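PDB 3BNW: riboflavin kinase, putative from Trypanosoma brucei, which probably catalyses the ATP-dependent phosphorylation of riboflavin to FMN, the single step of the ATP route from this vitamin to its flavin cofactor. Local coordinates for residues L20-H26 with Y112-I118; N57-W63 with L121-M127. One frame throughout, in Å; residues are numbered along the deposited sequence.

In the fold
From the N terminus, the chain first lays down strand 18-25, which carries residues 20-26, and later strand 58-69, which carries 57-63. Strand 115-126 then supplies the second half of both contacts: its beginning, with the turn before it, pairs with 20-26 in interaction 1, and its later part pairs with 57-63 in interaction 2. Interaction 1 closes a loop of 85 residues; interaction 2 starts within that loop and ends beyond it, so the two cross along the chain. Strand 115-126 thus joins strands 18-25 and 58-69 into one antiparallel sheet. The contact centres lie about 18 Å apart, yet the side chain of Ile118 rests on the backbone carbonyl of Trp63.

Interaction 1 of 2, residues L20-H26 with Y112-I118; sequences LRGKVVH and YGAVVKI
Val24 O accepts the shortest bond of this pairing, 2.7 Å from Gly113 N, with the donor in the carbonyl plane; the CA-H of Tyr112 approaches the same oxygen. Gly113, with positive phi (90°), takes a turn that would jam a beta carbon against the preceding carbonyl. Val24 N returns a bond to Ala114 O at 2.8 Å, and regular antiparallel pairing follows through Gly22-Val116 to Leu20-Ile118.

The His26 ring stacks face to face on Tyr112, centroids 3.9 Å apart and planes at 5°. Val25 O meets the same tyrosine at its edge, 3.4 Å from CE1. The two methyls of Val24 divide the work: CG1, anti to the backbone N (chi1 -179°), reaches Tyr112 CD1, while CG2 meets Val116 CG1 at 4.0 Å.

On the face of Arg21 and Lys117, the two side chains run alongside each other, their aliphatic CG atoms 3.9 Å apart; their charged ends part, Arg21 NH2 binding Thr171 O and Lys117 NZ binding Phe165 O. On the other face, Leu20 packs on helix 46-52 and Ile118 on Ile42. The pairing joins strands 18-25 and 115-126 of the curled antiparallel sheet, consistent with the beta-barrel of riboflavin kinases.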
ATOM      1  N   LEU A  20       2.018   6.100  -5.791  1.00 24.19           N
ATOM      2  CA  LEU A  20       0.576   6.137  -6.008  1.00 24.22           C
ATOM      3  C   LEU A  20      -0.071   7.060  -4.997  1.00 23.91           C
ATOM      4  O   LEU A  20       0.186   6.949  -3.797  1.00 24.39           O
ATOM      5  CB  LEU A  20      -0.017   4.726  -5.909  1.00 24.21           C
ATOM      6  CG  LEU A  20      -1.515   4.534  -6.192  1.00 24.43           C
ATOM      7  CD1 LEU A  20      -1.937   5.158  -7.516  1.00 23.86           C
ATOM      8  CD2 LEU A  20      -1.876   3.038  -6.171  1.00 24.74           C
ATOM      9  N   ARG A  21      -0.896   7.981  -5.485  1.00 23.67           N
ATOM     10  CA  ARG A  21      -1.622   8.915  -4.621  1.00 23.48           C
ATOM     11  C   ARG A  21      -3.106   8.823  -4.944  1.00 23.50           C
ATOM     12  O   ARG A  21      -3.489   8.873  -6.113  1.00 23.67           O
ATOM     13  CB  ARG A  21      -1.128  10.354  -4.832  1.00 23.37           C
ATOM     14  CG  ARG A  21      -1.886  11.406  -4.005  1.00 23.61           C
ATOM     15  CD  ARG A  21      -1.329  12.819  -4.199  1.00 23.13           C
ATOM     16  NE  ARG A  21      -1.335  13.238  -5.607  1.00 22.25           N
ATOM     17  CZ  ARG A  21      -0.253  13.459  -6.356  1.00 21.61           C
ATOM     18  NH1 ARG A  21       0.972  13.326  -5.857  1.00 21.62           N
ATOM     19  NH2 ARG A  21      -0.395  13.832  -7.622  1.00 21.65           N
ATOM     20  N   GLY A  22      -3.933   8.688  -3.912  1.00 23.30           N
ATOM     21  CA  GLY A  22      -5.380   8.600  -4.093  1.00 23.38           C
ATOM     22  C   GLY A  22      -6.127   8.670  -2.775  1.00 23.52           C
ATOM     23  O   GLY A  22      -5.530   8.516  -1.715  1.00 23.62           O
ATOM     24  N   LYS A  23      -7.435   8.901  -2.848  1.00 23.78           N
ATOM     25  CA  LYS A  23      -8.279   8.984  -1.655  1.00 24.13           C
ATOM     26  C   LYS A  23      -8.676   7.607  -1.107  1.00 24.15           C
ATOM     27  O   LYS A  23      -8.829   6.642  -1.858  1.00 23.87           O
ATOM     28  CB  LYS A  23      -9.537   9.812  -1.940  1.00 24.17           C
ATOM     29  CG  LYS A  23      -9.248  11.272  -2.252  1.00 24.36           C
ATOM     30  CD  LYS A  23     -10.366  12.188  -1.794  1.00 24.41           C
ATOM     31  CE  LYS A  23     -10.152  13.606  -2.307  1.00 24.63           C
ATOM     32  NZ  LYS A  23     -11.004  14.602  -1.601  1.00 25.18           N
ATOM     33  N   VAL A  24      -8.833   7.536   0.214  1.00 24.36           N
ATOM     34  CA  VAL A  24      -9.286   6.321   0.883  1.00 24.81           C
ATOM     35  C   VAL A  24     -10.807   6.213   0.743  1.00 25.09           C
ATOM     36  O   VAL A  24     -11.539   7.111   1.179  1.00 25.74           O
ATOM     37  CB  VAL A  24      -8.900   6.317   2.383  1.00 24.84           C
ATOM     38  CG1 VAL A  24      -9.355   5.025   3.057  1.00 24.09           C
ATOM     39  CG2 VAL A  24      -7.393   6.506   2.551  1.00 24.74           C
ATOM     40  N   VAL A  25     -11.266   5.116   0.139  1.00 25.19           N
ATOM     41  CA  VAL A  25     -12.688   4.883  -0.121  1.00 25.32           C
ATOM     42  C   VAL A  25     -13.143   3.529   0.426  1.00 26.06           C
ATOM     43  O   VAL A  25     -12.325   2.716   0.864  1.00 26.40           O
ATOM     44  CB  VAL A  25     -12.994   4.941  -1.633  1.00 25.19           C
ATOM     45  CG1 VAL A  25     -12.610   6.299  -2.202  1.00 24.48           C
ATOM     46  CG2 VAL A  25     -12.272   3.822  -2.377  1.00 24.57           C
ATOM     47  N   HIS A  26     -14.452   3.294   0.401  1.00 26.68           N
ATOM     48  CA  HIS A  26     -15.028   2.022   0.843  1.00 26.73           C
ATOM     49  C   HIS A  26     -14.923   0.972  -0.259  1.00 26.72           C
ATOM     50  O   HIS A  26     -15.331  -0.177  -0.080  1.00 27.05           O
ATOM     51  CB  HIS A  26     -16.490   2.209   1.247  1.00 26.82           C
ATOM     52  CG  HIS A  26     -16.679   3.089   2.443  1.00 27.14           C
ATOM     53  ND1 HIS A  26     -16.648   4.465   2.370  1.00 27.58           N
ATOM     54  CD2 HIS A  26     -16.909   2.788   3.744  1.00 27.69           C
ATOM     55  CE1 HIS A  26     -16.848   4.974   3.573  1.00 27.41           C
ATOM     56  NE2 HIS A  26     -17.010   3.977   4.425  1.00 27.58           N
ATOM     57  N   TYR A 112     -11.411   7.374   6.010  1.00 28.02           N
ATOM     58  CA  TYR A 112     -12.082   7.413   4.715  1.00 27.50           C
ATOM     59  C   TYR A 112     -12.192   8.854   4.235  1.00 26.92           C
ATOM     60  O   TYR A 112     -12.614   9.734   4.985  1.00 26.75           O
ATOM     61  CB  TYR A 112     -13.469   6.776   4.805  1.00 27.44           C
ATOM     62  CG  TYR A 112     -13.425   5.284   5.014  1.00 27.58           C
ATOM     63  CD1 TYR A 112     -13.141   4.428   3.958  1.00 27.81           C
ATOM     64  CD2 TYR A 112     -13.661   4.726   6.268  1.00 27.82           C
ATOM     65  CE1 TYR A 112     -13.090   3.055   4.142  1.00 27.91           C
ATOM     66  CE2 TYR A 112     -13.613   3.352   6.463  1.00 27.58           C
ATOM     67  CZ  TYR A 112     -13.329   2.522   5.393  1.00 27.55           C
ATOM     68  OH  TYR A 112     -13.277   1.158   5.565  1.00 27.64           O
ATOM     69  N   GLY A 113     -11.803   9.087   2.983  1.00 26.38           N
ATOM     70  CA  GLY A 113     -11.773  10.437   2.417  1.00 25.87           C
ATOM     71  C   GLY A 113     -10.449  11.152   2.626  1.00 25.10           C
ATOM     72  O   GLY A 113     -10.295  12.301   2.217  1.00 25.32           O
ATOM     73  N   ALA A 114      -9.499  10.477   3.272  1.00 24.22           N
ATOM     74  CA  ALA A 114      -8.156  11.005   3.458  1.00 23.49           C
ATOM     75  C   ALA A 114      -7.319  10.651   2.246  1.00 23.10           C
ATOM     76  O   ALA A 114      -7.540   9.618   1.613  1.00 23.15           O
ATOM     77  CB  ALA A 114      -7.526  10.424   4.711  1.00 23.37           C
ATOM     78  N   VAL A 115      -6.360  11.509   1.919  1.00 22.57           N
ATOM     79  CA  VAL A 115      -5.444  11.223   0.827  1.00 22.13           C
ATOM     80  C   VAL A 115      -4.338  10.308   1.345  1.00 21.87           C
ATOM     81  O   VAL A 115      -3.693  10.588   2.350  1.00 21.49           O
ATOM     82  CB  VAL A 115      -4.839  12.511   0.214  1.00 22.19           C
ATOM     83  CG1 VAL A 115      -3.905  12.162  -0.942  1.00 21.35           C
ATOM     84  CG2 VAL A 115      -5.946  13.445  -0.262  1.00 21.20           C
ATOM     85  N   VAL A 116      -4.142   9.195   0.662  1.00 22.20           N
ATOM     86  CA  VAL A 116      -3.059   8.292   0.995  1.00 22.73           C
ATOM     87  C   VAL A 116      -2.031   8.343  -0.125  1.00 22.76           C
ATOM     88  O   VAL A 116      -2.381   8.360  -1.306  1.00 23.08           O
ATOM     89  CB  VAL A 116      -3.552   6.838   1.223  1.00 22.67           C
ATOM     90  CG1 VAL A 116      -4.279   6.310   0.001  1.00 23.02           C
ATOM     91  CG2 VAL A 116      -2.382   5.935   1.569  1.00 23.18           C
ATOM     92  N   LYS A 117      -0.763   8.393   0.259  1.00 22.70           N
ATOM     93  CA  LYS A 117       0.329   8.370  -0.685  1.00 22.91           C
ATOM     94  C   LYS A 117       1.175   7.164  -0.343  1.00 22.68           C
ATOM     95  O   LYS A 117       1.504   6.967   0.820  1.00 22.80           O
ATOM     96  CB  LYS A 117       1.154   9.655  -0.559  1.00 23.16           C
ATOM     97  CG  LYS A 117       0.373  10.929  -0.838  1.00 22.96           C
ATOM     98  CD  LYS A 117       1.198  12.169  -0.527  1.00 23.09           C
ATOM     99  CE  LYS A 117       0.318  13.409  -0.358  1.00 22.55           C
ATOM    100  NZ  LYS A 117       1.104  14.611   0.034  1.00 22.27           N
ATOM    101  N   ILE A 118       1.507   6.346  -1.337  1.00 22.88           N
ATOM    102  CA  ILE A 118       2.363   5.183  -1.095  1.00 23.30           C
ATOM    103  C   ILE A 118       3.481   5.073  -2.127  1.00 23.52           C
ATOM    104  O   ILE A 118       3.298   5.419  -3.293  1.00 23.70           O
ATOM    105  CB  ILE A 118       1.558   3.843  -1.028  1.00 23.09           C
ATOM    106  CG1 ILE A 118       0.762   3.599  -2.311  1.00 23.88           C
ATOM    107  CG2 ILE A 118       0.611   3.840   0.173  1.00 22.77           C
ATOM    108  CD1 ILE A 118       0.259   2.168  -2.456  1.00 23.82           C
TER

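Interaction 2 of 2, residues N57-W63 with L121-M127; sequences NLVVYGW and LGEIRSM
Tyr61 lays one face of its ring over the backbone of Gly122, with CZ 3.6 Å from Gly122 CA. The first torsion (chi1 66°) sets the ring between its own backbone N and carbonyl carbon, folding it across the neighbouring strand. Glycine suits position 122 because the phenol occupies the space where a beta carbon would project. The ring also borders Ile124, whose CG1 is 3.6 Å from Tyr61 CD2, and its hydroxyl is hydrogen-bonded to Gln11, which binds Glu123 O as well.

Tyr61 O takes Leu121 N at 2.9 Å and, more weakly, Gly122 N at 3.4 Å. Two successive residues facing one make this a classic beta bulge. Further along, Val59 N donates to Arg125 O while Val59 O receives Ile124 N, both at 2.8 Å and nearly straight. The register slips by one residue before Val60 pairs with Glu123, forming a second bulge.

Val59 suits its place by using both branches: CG1 meets Ile124 CD1, and CG2 lies over a face of the Arg125 guanidinium, 3.7 Å from CZ. That flat face can take a methyl while the N-H groups, directed in its plane, stay available; NE forms a salt bridge with Asp143 of helix 133-151. At the far end, Trp63 CD1 touches Leu121 CD1 at 3.6 Å, while its indole NE1 binds Leu156 O.

The face of Val59, Tyr61 and Arg125 receives helix 133-151, which Ile124, at the bulge, also touches through Asp143 and Thr147. On the other face, Val60 touches Ala84 and Ile86. The arrangement is typical of antiparallel strands whose register is shifted by beta bulges, here in a curled sheet consistent with the riboflavin kinase beta-barrel and a long helix packed on it.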
ATOM      1  N   ASN A  57      -2.553  -9.331  -8.807  1.00 25.74           N
ATOM      2  CA  ASN A  57      -2.413 -10.678  -8.237  1.00 24.73           C
ATOM      3  C   ASN A  57      -1.261 -10.755  -7.238  1.00 24.28           C
ATOM      4  O   ASN A  57      -0.693 -11.819  -7.027  1.00 24.01           O
ATOM      5  CB  ASN A  57      -2.264 -11.746  -9.342  1.00 24.45           C
ATOM      6  CG  ASN A  57      -2.648 -13.150  -8.877  1.00 23.55           C
ATOM      7  OD1 ASN A  57      -1.967 -14.122  -9.194  1.00 21.67           O
ATOM      8  ND2 ASN A  57      -3.744 -13.259  -8.134  1.00 22.62           N
ATOM      9  N   LEU A  58      -0.941  -9.626  -6.604  1.00 24.10           N
ATOM     10  CA  LEU A  58       0.209  -9.536  -5.696  1.00 23.60           C
ATOM     11  C   LEU A  58      -0.107  -8.850  -4.381  1.00 22.72           C
ATOM     12  O   LEU A  58      -0.970  -7.974  -4.314  1.00 22.45           O
ATOM     13  CB  LEU A  58       1.343  -8.743  -6.348  1.00 23.71           C
ATOM     14  CG  LEU A  58       1.901  -9.232  -7.673  1.00 24.25           C
ATOM     15  CD1 LEU A  58       2.925  -8.209  -8.185  1.00 25.02           C
ATOM     16  CD2 LEU A  58       2.515 -10.625  -7.539  1.00 23.55           C
ATOM     17  N   VAL A  59       0.625  -9.255  -3.343  1.00 22.46           N
ATOM     18  CA  VAL A  59       0.741  -8.492  -2.103  1.00 21.89           C
ATOM     19  C   VAL A  59       2.088  -7.772  -2.146  1.00 22.26           C
ATOM     20  O   VAL A  59       3.134  -8.411  -2.321  1.00 22.61           O
ATOM     21  CB  VAL A  59       0.715  -9.383  -0.848  1.00 21.73           C
ATOM     22  CG1 VAL A  59       0.873  -8.525   0.408  1.00 19.86           C
ATOM     23  CG2 VAL A  59      -0.565 -10.204  -0.796  1.00 20.20           C
ATOM     24  N   VAL A  60       2.057  -6.449  -2.001  1.00 22.14           N
ATOM     25  CA  VAL A  60       3.261  -5.623  -2.118  1.00 21.73           C
ATOM     26  C   VAL A  60       3.511  -4.871  -0.821  1.00 21.48           C
ATOM     27  O   VAL A  60       2.674  -4.880   0.068  1.00 20.82           O
ATOM     28  CB  VAL A  60       3.161  -4.613  -3.295  1.00 21.45           C
ATOM     29  CG1 VAL A  60       2.997  -5.357  -4.614  1.00 21.78           C
ATOM     30  CG2 VAL A  60       2.029  -3.616  -3.074  1.00 19.52           C
ATOM     31  N   TYR A  61       4.669  -4.220  -0.736  1.00 21.39           N
ATOM     32  CA  TYR A  61       5.073  -3.506   0.462  1.00 20.97           C
ATOM     33  C   TYR A  61       5.824  -2.221   0.135  1.00 20.81           C
ATOM     34  O   TYR A  61       6.300  -2.031  -0.984  1.00 21.06           O
ATOM     35  CB  TYR A  61       5.937  -4.418   1.339  1.00 21.10           C
ATOM     36  CG  TYR A  61       7.272  -4.801   0.736  1.00 21.04           C
ATOM     37  CD1 TYR A  61       8.408  -4.026   0.965  1.00 21.94           C
ATOM     38  CD2 TYR A  61       7.406  -5.933  -0.055  1.00 20.77           C
ATOM     39  CE1 TYR A  61       9.636  -4.366   0.417  1.00 21.32           C
ATOM     40  CE2 TYR A  61       8.633  -6.283  -0.602  1.00 21.05           C
ATOM     41  CZ  TYR A  61       9.746  -5.493  -0.363  1.00 20.88           C
ATOM     42  OH  TYR A  61      10.972  -5.827  -0.903  1.00 20.79           O
ATOM     43  N   GLY A  62       5.933  -1.340   1.125  1.00 20.63           N
ATOM     44  CA  GLY A  62       6.678  -0.093   0.966  1.00 20.19           C
ATOM     45  C   GLY A  62       6.368   0.908   2.057  1.00 19.88           C
ATOM     46  O   GLY A  62       5.971   0.534   3.154  1.00 19.36           O
ATOM     47  N   TRP A  63       6.544   2.189   1.742  1.00 20.10           N
ATOM     48  CA  TRP A  63       6.281   3.278   2.682  1.00 20.04           C
ATOM     49  C   TRP A  63       5.039   4.038   2.265  1.00 20.22           C
ATOM     50  O   TRP A  63       4.804   4.230   1.077  1.00 20.65           O
ATOM     51  CB  TRP A  63       7.454   4.253   2.712  1.00 19.99           C
ATOM     52  CG  TRP A  63       8.711   3.665   3.231  1.00 19.42           C
ATOM     53  CD1 TRP A  63       9.776   3.252   2.500  1.00 19.18           C
ATOM     54  CD2 TRP A  63       9.044   3.431   4.602  1.00 19.06           C
ATOM     55  NE1 TRP A  63      10.755   2.770   3.328  1.00 19.56           N
ATOM     56  CE2 TRP A  63      10.331   2.865   4.625  1.00 18.68           C
ATOM     57  CE3 TRP A  63       8.378   3.645   5.814  1.00 19.74           C
ATOM     58  CZ2 TRP A  63      10.975   2.506   5.812  1.00 19.07           C
ATOM     59  CZ3 TRP A  63       9.016   3.287   6.997  1.00 19.70           C
ATOM     60  CH2 TRP A  63      10.305   2.724   6.984  1.00 19.25           C
ATOM     61  N   LEU A 121       7.746  -0.637  -3.006  1.00 23.57           N
ATOM     62  CA  LEU A 121       9.154  -0.961  -3.224  1.00 23.25           C
ATOM     63  C   LEU A 121       9.401  -2.428  -3.562  1.00 23.86           C
ATOM     64  O   LEU A 121      10.471  -2.768  -4.062  1.00 24.13           O
ATOM     65  CB  LEU A 121       9.976  -0.562  -1.998  1.00 23.04           C
ATOM     66  CG  LEU A 121      10.045   0.952  -1.749  1.00 22.50           C
ATOM     67  CD1 LEU A 121      10.522   1.254  -0.338  1.00 21.52           C
ATOM     68  CD2 LEU A 121      10.934   1.624  -2.780  1.00 21.78           C
ATOM     69  N   GLY A 122       8.435  -3.305  -3.296  1.00 24.38           N
ATOM     70  CA  GLY A 122       8.604  -4.705  -3.678  1.00 24.45           C
ATOM     71  C   GLY A 122       7.395  -5.586  -3.452  1.00 24.77           C
ATOM     72  O   GLY A 122       6.384  -5.160  -2.875  1.00 24.95           O
ATOM     73  N   GLU A 123       7.535  -6.840  -3.876  1.00 24.27           N
ATOM     74  CA  GLU A 123       6.463  -7.825  -3.806  1.00 24.00           C
ATOM     75  C   GLU A 123       6.758  -8.937  -2.802  1.00 23.94           C
ATOM     76  O   GLU A 123       7.893  -9.402  -2.690  1.00 23.52           O
ATOM     77  CB  GLU A 123       6.224  -8.418  -5.190  1.00 24.08           C
ATOM     78  CG  GLU A 123       7.409  -9.169  -5.786  1.00 23.49           C
ATOM     79  CD  GLU A 123       7.255  -9.382  -7.267  1.00 24.16           C
ATOM     80  OE1 GLU A 123       6.154  -9.109  -7.785  1.00 23.95           O
ATOM     81  OE2 GLU A 123       8.232  -9.812  -7.920  1.00 25.97           O
ATOM     82  N   ILE A 124       5.723  -9.358  -2.078  1.00 24.12           N
ATOM     83  CA  ILE A 124       5.852 -10.394  -1.053  1.00 24.28           C
ATOM     84  C   ILE A 124       5.501 -11.765  -1.632  1.00 24.56           C
ATOM     85  O   ILE A 124       6.278 -12.718  -1.526  1.00 25.08           O
ATOM     86  CB  ILE A 124       4.934 -10.099   0.156  1.00 24.36           C
ATOM     87  CG1 ILE A 124       5.254  -8.714   0.742  1.00 24.29           C
ATOM     88  CG2 ILE A 124       5.071 -11.193   1.209  1.00 23.87           C
ATOM     89  CD1 ILE A 124       4.509  -8.372   2.021  1.00 23.71           C
ATOM     90  N   ARG A 125       4.334 -11.841  -2.264  1.00 24.25           N
ATOM     91  CA  ARG A 125       3.794 -13.090  -2.779  1.00 23.70           C
ATOM     92  C   ARG A 125       2.589 -12.764  -3.655  1.00 24.05           C
ATOM     93  O   ARG A 125       2.155 -11.611  -3.710  1.00 23.39           O
ATOM     94  CB  ARG A 125       3.334 -13.959  -1.613  1.00 23.90           C
ATOM     95  CG  ARG A 125       2.266 -13.272  -0.772  1.00 23.14           C
ATOM     96  CD  ARG A 125       2.046 -13.917   0.553  1.00 22.95           C
ATOM     97  NE  ARG A 125       1.005 -13.216   1.311  1.00 23.07           N
ATOM     98  CZ  ARG A 125      -0.306 -13.386   1.127  1.00 22.80           C
ATOM     99  NH1 ARG A 125      -0.758 -14.194   0.179  1.00 23.60           N
ATOM    100  NH2 ARG A 125      -1.178 -12.722   1.877  1.00 21.47           N
ATOM    101  N   SER A 126       2.036 -13.783  -4.311  1.00 24.65           N
ATOM    102  CA  SER A 126       0.723 -13.660  -4.942  1.00 25.11           C
ATOM    103  C   SER A 126      -0.357 -13.693  -3.867  1.00 25.70           C
ATOM    104  O   SER A 126      -0.138 -14.201  -2.770  1.00 25.43           O
ATOM    105  CB  SER A 126       0.474 -14.782  -5.949  1.00 24.98           C
ATOM    106  OG  SER A 126       0.490 -16.040  -5.314  1.00 25.39           O
ATOM    107  N   MET A 127      -1.523 -13.148  -4.193  1.00 26.50           N
ATOM    108  CA  MET A 127      -2.634 -13.085  -3.255  1.00 27.07           C
ATOM    109  C   MET A 127      -3.093 -14.468  -2.813  1.00 27.21           C
ATOM    110  O   MET A 127      -3.464 -14.656  -1.654  1.00 27.32           O
ATOM    111  CB  MET A 127      -3.799 -12.299  -3.858  1.00 27.13           C
ATOM    112  CG  MET A 127      -3.553 -10.791  -3.856  1.00 27.72           C
ATOM    113  SD  MET A 127      -4.844  -9.834  -4.664  1.00 27.85           S
ATOM    114  CE  MET A 127      -6.325 -10.584  -4.009  1.00 30.18           C
TER